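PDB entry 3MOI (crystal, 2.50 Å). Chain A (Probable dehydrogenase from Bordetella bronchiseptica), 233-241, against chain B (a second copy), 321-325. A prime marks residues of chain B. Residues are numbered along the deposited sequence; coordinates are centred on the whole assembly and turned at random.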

# COMPACT_ATOMS: atom_id res chain seq x y z
N TYR A 233 -0.33 15.70 -2.67
CA TYR A 233 0.01 16.95 -1.99
C TYR A 233 1.47 17.36 -2.19
O TYR A 233 1.94 18.32 -1.57
CB TYR A 233 -0.37 16.84 -0.51
CG TYR A 233 -1.87 16.62 -0.29
CD1 TYR A 233 -2.81 17.61 -0.58
CD2 TYR A 233 -2.35 15.40 0.19
CE1 TYR A 233 -4.18 17.41 -0.40
CE2 TYR A 233 -3.75 15.18 0.36
CZ TYR A 233 -4.64 16.18 0.06
OH TYR A 233 -5.98 15.98 0.24
N ASP A 234 2.19 16.64 -3.05
CA ASP A 234 3.59 16.95 -3.35
C ASP A 234 4.50 16.74 -2.14
O ASP A 234 5.49 17.51 -1.93
CB ASP A 234 3.74 18.39 -3.85
CG ASP A 234 5.09 18.62 -4.53
OD1 ASP A 234 5.33 19.78 -4.97
OD2 ASP A 234 5.91 17.65 -4.60
N HIS A 235 4.19 15.71 -1.35
CA HIS A 235 5.00 15.37 -0.20
C HIS A 235 5.78 14.14 -0.61
O HIS A 235 6.70 14.25 -1.39
CB HIS A 235 4.14 15.15 1.00
CG HIS A 235 3.53 16.40 1.54
ND1 HIS A 235 2.34 16.40 2.24
CD2 HIS A 235 3.95 17.69 1.48
CE1 HIS A 235 2.06 17.65 2.60
NE2 HIS A 235 3.01 18.44 2.15
N PHE A 236 5.45 12.94 -0.13
CA PHE A 236 6.23 11.77 -0.56
C PHE A 236 6.09 11.69 -2.08
O PHE A 236 5.09 12.16 -2.65
CB PHE A 236 5.77 10.48 0.11
CG PHE A 236 6.57 9.27 -0.32
CD1 PHE A 236 7.92 9.23 -0.13
CD2 PHE A 236 5.98 8.22 -0.94
CE1 PHE A 236 8.66 8.14 -0.53
CE2 PHE A 236 6.73 7.13 -1.35
CZ PHE A 236 8.07 7.11 -1.13
N ASP A 237 7.12 11.13 -2.72
CA ASP A 237 7.08 10.93 -4.16
C ASP A 237 7.46 9.52 -4.44
O ASP A 237 8.62 9.15 -4.25
CB ASP A 237 8.03 11.87 -4.87
CG ASP A 237 8.14 11.57 -6.37
OD1 ASP A 237 7.51 10.60 -6.86
OD2 ASP A 237 8.89 12.31 -7.06
N SER A 238 6.48 8.77 -4.93
CA SER A 238 6.59 7.32 -4.99
C SER A 238 7.39 6.83 -6.18
O SER A 238 7.65 5.64 -6.31
CB SER A 238 5.19 6.63 -4.94
OG SER A 238 4.19 7.32 -5.68
N ASP A 239 7.82 7.72 -7.06
CA ASP A 239 8.73 7.27 -8.10
C ASP A 239 10.05 6.76 -7.46
O ASP A 239 10.76 5.93 -8.04
CB ASP A 239 8.94 8.36 -9.13
CG ASP A 239 7.63 8.78 -9.87
OD1 ASP A 239 6.69 7.95 -9.99
OD2 ASP A 239 7.57 9.94 -10.35
N GLU A 240 10.34 7.19 -6.22
CA GLU A 240 11.42 6.56 -5.45
C GLU A 240 11.26 5.05 -5.34
O GLU A 240 12.24 4.34 -5.23
CB GLU A 240 11.51 7.16 -4.06
CG GLU A 240 12.73 6.64 -3.29
CD GLU A 240 13.03 7.45 -2.03
OE1 GLU A 240 12.45 8.54 -1.88
OE2 GLU A 240 13.82 6.98 -1.18
N MET A 241 10.04 4.54 -5.34
CA MET A 241 9.84 3.10 -5.18
C MET A 241 9.63 2.47 -6.53
O MET A 241 9.42 1.27 -6.64
CB MET A 241 8.73 2.81 -4.18
CG MET A 241 9.12 3.08 -2.67
SD MET A 241 7.67 2.99 -1.62
CE MET A 241 8.58 3.52 -0.20
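Chain B (321-325) VYGDE

Chain B meets chain A with an extended segment: Val321′ and Tyr322′ are in strand conformation, and by Asp324′ the backbone has turned out of it, with phi/psi of -54/-32. It lies against a loop of chain A just ahead of the short 3-10 turn at 238-241. The backbones come nearest where His235 faces Tyr322′, CA to CA 4.9 Å, and no backbone hydrogen bond joins the two stretches there. From that point the pairing runs in opposite senses: Tyr322′ reaches forward along chain A to Phe236 and Glu240, while Gly323′ and Asp324′ fall back on His235. The whole contact buries 296 Å², most of it on Tyr322′, His235 and Phe236.

Tyr322′ covers the most surface. Its CA-to-CB bond points toward chain A, and with chi1 at m its ring offers a face to Phe236. The Phe236 ring, chi1 at t, meets that face edge-on, planes at 76° and centroids 5.0 Å apart, with Phe236 CD1 3.6 Å from Tyr322′ CZ. Phe236 CA also sits over the tyrosine ring, 4.3 Å from its centroid, so backbone and side chain of one residue share a single aromatic surface. Farther out, Glu240 OE1 lies 3.7 Å from Tyr322′ OH, a simple contact; that hydroxyl is hydrogen-bonded elsewhere in the structure.

His235 supplies the polar fixing point. His235 CB packs 3.3 Å from Tyr322′ O, and His235 NE2 donates to Asp324′ OD1, a 2.8 Å hydrogen bond that is almost straight at 177°. The carboxylate oxygen lies near the imidazole plane, where the N-H points. Asp324′ starts with its CB directed away, yet its side chain returns to make this bond. Next along chain B from Tyr322′, Gly323′ O comes to 3.5 Å from His235 CD2. The rule is compact: one aromatic face that takes an edge and a CA, and one straight hydrogen bond near the imidazole plane.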

# COMPACT_ATOMS: atom_id res chain seq x y z
N VAL B 321 10.73 13.15 6.85
CA VAL B 321 9.57 14.04 6.79
C VAL B 321 9.52 14.74 5.45
O VAL B 321 10.30 15.66 5.21
CB VAL B 321 9.60 15.14 7.86
CG1 VAL B 321 8.39 16.06 7.74
CG2 VAL B 321 9.66 14.53 9.20
N TYR B 322 8.59 14.32 4.58
CA TYR B 322 8.42 14.95 3.27
C TYR B 322 7.49 16.12 3.40
O TYR B 322 6.29 15.95 3.37
CB TYR B 322 7.88 13.96 2.26
CG TYR B 322 8.84 12.84 2.02
CD1 TYR B 322 9.79 12.88 0.98
CD2 TYR B 322 8.86 11.74 2.85
CE1 TYR B 322 10.70 11.80 0.78
CE2 TYR B 322 9.73 10.69 2.65
CZ TYR B 322 10.64 10.71 1.64
OH TYR B 322 11.46 9.62 1.53
N GLY B 323 8.05 17.32 3.52
CA GLY B 323 7.24 18.48 3.89
C GLY B 323 6.84 19.30 2.70
O GLY B 323 7.18 18.97 1.57
N ASP B 324 6.12 20.37 2.99
CA ASP B 324 5.79 21.42 2.01
C ASP B 324 7.07 21.96 1.36
O ASP B 324 7.09 22.36 0.20
CB ASP B 324 5.04 22.57 2.72
CG ASP B 324 3.55 22.26 3.01
OD1 ASP B 324 3.06 21.19 2.59
OD2 ASP B 324 2.86 23.08 3.68
N GLU B 325 8.14 21.97 2.14
CA GLU B 325 9.37 22.69 1.79
C GLU B 325 10.35 21.75 1.11
O GLU B 325 11.39 22.21 0.64
CB GLU B 325 10.03 23.21 3.09
CG GLU B 325 10.74 24.52 2.99
CD GLU B 325 9.77 25.68 2.78
OE1 GLU B 325 10.13 26.84 3.20
OE2 GLU B 325 8.67 25.40 2.22